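Local coordinates for protein tropomodulin (Caenorhabditis elegans, PDB 1PGV) that probably caps the pointed ends of actin filaments, blocking elongation and depolymerization there, and is represented here by its C-terminal domain, at residues A[110-122]-A[136-149]. Sequence-based numbering, arbitrary orientation.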
loop_
_atom_site.group_PDB
_atom_site.type_symbol
_atom_site.label_atom_id
_atom_site.label_comp_id
_atom_site.label_asym_id
_atom_site.label_seq_id
_atom_site.Cartn_x
_atom_site.Cartn_y
_atom_site.Cartn_z
ATOM N N LEU A 110 -2.644 -0.969 12.399
ATOM C CA LEU A 110 -1.991 -2.105 11.762
ATOM C C LEU A 110 -0.696 -2.472 12.478
ATOM O O LEU A 110 0.038 -1.603 12.939
ATOM C CB LEU A 110 -1.704 -1.785 10.291
ATOM C CG LEU A 110 -2.932 -1.372 9.478
ATOM C CD1 LEU A 110 -2.538 -1.223 8.013
ATOM C CD2 LEU A 110 -4.028 -2.426 9.625
ATOM N N THR A 111 -0.417 -3.769 12.565
ATOM C CA THR A 111 0.788 -4.242 13.240
ATOM C C THR A 111 1.999 -4.266 12.319
ATOM O O THR A 111 1.862 -4.385 11.102
ATOM C CB THR A 111 0.603 -5.669 13.784
ATOM O OG1 THR A 111 0.488 -6.584 12.687
ATOM C CG2 THR A 111 -0.646 -5.753 14.642
ATOM N N PRO A 112 3.207 -4.163 12.896
ATOM C CA PRO A 112 4.442 -4.182 12.106
ATOM C C PRO A 112 4.523 -5.429 11.234
ATOM O O PRO A 112 4.986 -5.376 10.093
ATOM C CB PRO A 112 5.531 -4.158 13.176
ATOM C CG PRO A 112 4.912 -3.330 14.253
ATOM C CD PRO A 112 3.498 -3.881 14.313
ATOM N N GLU A 113 4.064 -6.555 11.776
ATOM C CA GLU A 113 4.096 -7.818 11.050
ATOM C C GLU A 113 3.223 -7.781 9.802
ATOM O O GLU A 113 3.613 -8.277 8.747
ATOM C CB GLU A 113 3.629 -8.968 11.952
ATOM C CG GLU A 113 4.501 -9.216 13.178
ATOM C CD GLU A 113 4.581 -8.013 14.103
ATOM O OE1 GLU A 113 3.525 -7.432 14.432
ATOM O OE2 GLU A 113 5.705 -7.656 14.508
ATOM N N LEU A 114 2.032 -7.205 9.920
ATOM C CA LEU A 114 1.147 -7.138 8.766
ATOM C C LEU A 114 1.738 -6.194 7.720
ATOM O O LEU A 114 1.717 -6.496 6.527
ATOM C CB LEU A 114 -0.248 -6.662 9.169
ATOM C CG LEU A 114 -1.239 -6.574 8.001
ATOM C CD1 LEU A 114 -1.271 -7.888 7.237
ATOM C CD2 LEU A 114 -2.617 -6.224 8.530
ATOM N N LEU A 115 2.272 -5.064 8.173
ATOM C CA LEU A 115 2.882 -4.096 7.260
ATOM C C LEU A 115 4.018 -4.747 6.482
ATOM O O LEU A 115 4.185 -4.501 5.290
ATOM C CB LEU A 115 3.404 -2.884 8.030
ATOM C CG LEU A 115 2.319 -2.002 8.656
ATOM C CD1 LEU A 115 2.961 -0.783 9.308
ATOM C CD2 LEU A 115 1.320 -1.573 7.573
ATOM N N ALA A 116 4.803 -5.583 7.160
ATOM C CA ALA A 116 5.895 -6.270 6.494
ATOM C C ALA A 116 5.334 -7.178 5.403
ATOM O O ALA A 116 5.894 -7.270 4.313
ATOM C CB ALA A 116 6.707 -7.097 7.510
ATOM N N ARG A 117 4.230 -7.860 5.692
ATOM C CA ARG A 117 3.633 -8.743 4.701
ATOM C C ARG A 117 3.091 -7.931 3.520
ATOM O O ARG A 117 3.231 -8.337 2.369
ATOM C CB ARG A 117 2.509 -9.569 5.326
ATOM C CG ARG A 117 2.992 -10.554 6.385
ATOM C CD ARG A 117 1.814 -11.286 7.017
ATOM N NE ARG A 117 1.096 -12.092 6.035
ATOM C CZ ARG A 117 -0.147 -12.537 6.196
ATOM N NH1 ARG A 117 -0.819 -12.251 7.305
ATOM N NH2 ARG A 117 -0.717 -13.267 5.246
ATOM N N LEU A 118 2.484 -6.785 3.809
ATOM C CA LEU A 118 1.941 -5.945 2.738
ATOM C C LEU A 118 3.062 -5.473 1.804
ATOM O O LEU A 118 2.924 -5.527 0.578
ATOM C CB LEU A 118 1.202 -4.736 3.319
ATOM C CG LEU A 118 -0.038 -5.031 4.176
ATOM C CD1 LEU A 118 -0.621 -3.719 4.675
ATOM C CD2 LEU A 118 -1.067 -5.815 3.374
ATOM N N LEU A 119 4.171 -5.012 2.376
ATOM C CA LEU A 119 5.298 -4.559 1.560
ATOM C C LEU A 119 5.928 -5.701 0.774
ATOM O O LEU A 119 6.326 -5.531 -0.375
ATOM C CB LEU A 119 6.369 -3.887 2.428
ATOM C CG LEU A 119 6.340 -2.362 2.514
ATOM C CD1 LEU A 119 7.380 -1.895 3.518
ATOM C CD2 LEU A 119 6.628 -1.760 1.134
ATOM N N ARG A 120 6.028 -6.882 1.375
ATOM C CA ARG A 120 6.619 -7.992 0.650
ATOM C C ARG A 120 5.705 -8.399 -0.511
ATOM O O ARG A 120 6.176 -8.830 -1.566
ATOM C CB ARG A 120 6.864 -9.176 1.601
ATOM C CG ARG A 120 7.700 -10.297 0.997
ATOM C CD ARG A 120 8.454 -11.051 2.093
ATOM N NE ARG A 120 9.601 -10.301 2.603
ATOM C CZ ARG A 120 10.833 -10.387 2.104
ATOM N NH1 ARG A 120 11.077 -11.194 1.081
ATOM N NH2 ARG A 120 11.823 -9.685 2.635
ATOM N N SER A 121 4.399 -8.237 -0.334
ATOM C CA SER A 121 3.455 -8.597 -1.386
ATOM C C SER A 121 3.547 -7.678 -2.604
ATOM O O SER A 121 3.105 -8.042 -3.686
ATOM C CB SER A 121 2.021 -8.596 -0.850
ATOM O OG SER A 121 1.617 -7.303 -0.439
ATOM N N THR A 122 4.129 -6.499 -2.419
ATOM C CA THR A 122 4.266 -5.540 -3.525
ATOM C C THR A 122 5.191 -6.079 -4.618
ATOM O O THR A 122 5.217 -5.562 -5.742
ATOM C CB THR A 122 4.838 -4.191 -3.038
ATOM O OG1 THR A 122 6.191 -4.367 -2.596
ATOM C CG2 THR A 122 3.998 -3.635 -1.890
ATOM N N GLN A 136 1.175 4.368 12.858
ATOM C CA GLN A 136 0.211 3.372 13.316
ATOM C C GLN A 136 0.237 3.514 14.834
ATOM O O GLN A 136 1.152 4.140 15.379
ATOM C CB GLN A 136 0.642 1.954 12.932
ATOM C CG GLN A 136 0.727 1.671 11.430
ATOM C CD GLN A 136 -0.573 1.947 10.694
ATOM O OE1 GLN A 136 -1.655 1.578 11.153
ATOM N NE2 GLN A 136 -0.469 2.587 9.535
ATOM N N ARG A 137 -0.756 2.953 15.518
ATOM C CA ARG A 137 -0.792 3.035 16.975
ATOM C C ARG A 137 0.482 2.396 17.518
ATOM O O ARG A 137 1.123 2.941 18.414
ATOM C CB ARG A 137 -2.037 2.324 17.523
ATOM C CG ARG A 137 -2.109 2.276 19.049
ATOM C CD ARG A 137 -1.928 3.654 19.682
ATOM N NE ARG A 137 -3.038 4.563 19.400
ATOM C CZ ARG A 137 -4.274 4.413 19.869
ATOM N NH1 ARG A 137 -4.573 3.383 20.651
ATOM N NH2 ARG A 137 -5.214 5.297 19.558
ATOM N N GLN A 138 0.843 1.242 16.963
ATOM C CA GLN A 138 2.069 0.536 17.346
ATOM C C GLN A 138 3.148 1.044 16.403
ATOM O O GLN A 138 3.287 0.530 15.294
ATOM C CB GLN A 138 1.937 -0.970 17.127
ATOM C CG GLN A 138 0.952 -1.693 18.007
ATOM C CD GLN A 138 0.975 -3.190 17.751
ATOM O OE1 GLN A 138 2.029 -3.827 17.820
ATOM N NE2 GLN A 138 -0.187 -3.758 17.449
ATOM N N SER A 139 3.916 2.036 16.833
ATOM C CA SER A 139 4.952 2.605 15.980
ATOM C C SER A 139 6.236 1.785 15.835
ATOM O O SER A 139 6.807 1.715 14.745
ATOM C CB SER A 139 5.292 4.021 16.460
ATOM O OG SER A 139 5.653 4.027 17.829
ATOM N N VAL A 140 6.687 1.158 16.917
ATOM C CA VAL A 140 7.922 0.372 16.881
ATOM C C VAL A 140 7.805 -0.900 16.049
ATOM O O VAL A 140 7.097 -1.837 16.418
ATOM C CB VAL A 140 8.376 -0.007 18.304
ATOM C CG1 VAL A 140 9.683 -0.793 18.246
ATOM C CG2 VAL A 140 8.551 1.257 19.139
ATOM N N LEU A 141 8.524 -0.931 14.930
ATOM C CA LEU A 141 8.497 -2.078 14.032
ATOM C C LEU A 141 9.265 -3.279 14.575
ATOM O O LEU A 141 8.822 -4.420 14.442
ATOM C CB LEU A 141 9.091 -1.694 12.675
ATOM C CG LEU A 141 8.413 -0.549 11.923
ATOM C CD1 LEU A 141 9.253 -0.174 10.705
ATOM C CD2 LEU A 141 7.013 -0.971 11.505
ATOM N N GLY A 142 10.419 -3.013 15.170
ATOM C CA GLY A 142 11.245 -4.088 15.692
ATOM C C GLY A 142 12.255 -4.503 14.643
ATOM O O GLY A 142 12.039 -4.306 13.438
ATOM N N ASN A 143 13.349 -5.110 15.084
ATOM C CA ASN A 143 14.404 -5.517 14.172
ATOM C C ASN A 143 14.002 -6.467 13.050
ATOM O O ASN A 143 14.338 -6.234 11.888
ATOM C CB ASN A 143 15.564 -6.138 14.955
ATOM C CG ASN A 143 16.777 -6.384 14.087
ATOM O OD1 ASN A 143 17.331 -5.452 13.496
ATOM N ND2 ASN A 143 17.197 -7.641 13.996
ATOM N N GLN A 144 13.288 -7.537 13.377
ATOM C CA GLN A 144 12.913 -8.490 12.348
ATOM C C GLN A 144 12.077 -7.868 11.236
ATOM O O GLN A 144 12.303 -8.146 10.054
ATOM C CB GLN A 144 12.181 -9.675 12.971
ATOM C CG GLN A 144 13.061 -10.472 13.925
ATOM C CD GLN A 144 12.494 -11.837 14.263
ATOM O OE1 GLN A 144 13.099 -12.600 15.013
ATOM N NE2 GLN A 144 11.332 -12.155 13.704
ATOM N N VAL A 145 11.129 -7.020 11.609
ATOM C CA VAL A 145 10.279 -6.377 10.619
ATOM C C VAL A 145 11.095 -5.422 9.744
ATOM O O VAL A 145 10.955 -5.424 8.523
ATOM C CB VAL A 145 9.119 -5.617 11.287
ATOM C CG1 VAL A 145 8.438 -4.698 10.268
ATOM C CG2 VAL A 145 8.100 -6.619 11.835
ATOM N N GLU A 146 11.954 -4.617 10.359
ATOM C CA GLU A 146 12.768 -3.686 9.582
ATOM C C GLU A 146 13.684 -4.405 8.594
ATOM O O GLU A 146 13.868 -3.952 7.460
ATOM C CB GLU A 146 13.579 -2.788 10.518
ATOM C CG GLU A 146 12.706 -1.812 11.296
ATOM C CD GLU A 146 13.472 -0.599 11.775
ATOM O OE1 GLU A 146 14.578 -0.361 11.255
ATOM O OE2 GLU A 146 12.962 0.126 12.652
ATOM N N MET A 147 14.244 -5.543 9.005
ATOM C CA MET A 147 15.125 -6.304 8.124
ATOM C C MET A 147 14.331 -6.898 6.961
ATOM O O MET A 147 14.825 -6.983 5.835
ATOM C CB MET A 147 15.824 -7.410 8.916
ATOM C CG MET A 147 16.574 -6.869 10.118
ATOM S SD MET A 147 17.927 -5.763 9.674
ATOM C CE MET A 147 18.972 -5.895 11.128
ATOM N N ASP A 148 13.096 -7.297 7.244
ATOM C CA ASP A 148 12.206 -7.869 6.239
ATOM C C ASP A 148 11.925 -6.775 5.200
ATOM O O ASP A 148 12.158 -6.950 3.997
ATOM C CB ASP A 148 10.891 -8.279 6.906
ATOM C CG ASP A 148 9.908 -8.929 5.949
ATOM O OD1 ASP A 148 9.891 -8.576 4.743
ATOM O OD2 ASP A 148 9.123 -9.788 6.409
ATOM N N MET A 149 11.429 -5.648 5.694
ATOM C CA MET A 149 11.073 -4.505 4.847
ATOM C C MET A 149 12.210 -3.964 3.993
ATOM O O MET A 149 12.018 -3.664 2.802
ATOM C CB MET A 149 10.533 -3.369 5.708
ATOM C CG MET A 149 9.213 -3.666 6.384
ATOM S SD MET A 149 8.605 -2.218 7.238
ATOM C CE MET A 149 6.870 -2.644 7.389
HETATM O O HOH W 1 -0.756 -0.387 15.306
HETATM O O HOH W 2 2.824 -0.832 13.049
HETATM O O HOH W 3 8.469 -6.322 3.916
#
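Two helices of a leucine-rich-repeat-like alpha/beta solenoid meet here, Pro112 and Ala116 of helix 112-121 packing against Val145 and Met149 of helix 143-155. The short segments run 9° from parallel, axes 9.4 Å apart. Pro112 directs CB and CG at the turn before the second helix, CG 3.4 Å from Val140 O, while Val145 CG1 sits over Ala116 CB. Met149, extended beyond CG, brings CE to 3.5 Å from Leu115 CB; the Leu119 side chain crosses it roughly at right angles, CD1 against CG and SD. Both helices follow strands of one parallel sheet, 102-104 and 130-132, so the contact joins successive strand-helix units. In the preceding loops, Leu110 N donates to Gln136 OE1 (3.0 Å), and Gln136 NE2 goes on to Val105 O and Ala133 O. Near the C-terminal end of helix 112-121, Arg120, bent at chi3 (-75°), grips Asp148 side-on: NE reaches OD1 at 2.8 Å from the syn side but 33° out of the carboxylate plane, and NH2 meets OD1 from above the same face and bonds the backbone O. An alanine in place of Asp148 would remove the carboxylate, probably leaving Arg120 without its charge mate and held through NH2 by the backbone O. A water bridges Asp148 OD1 to Ala116 O.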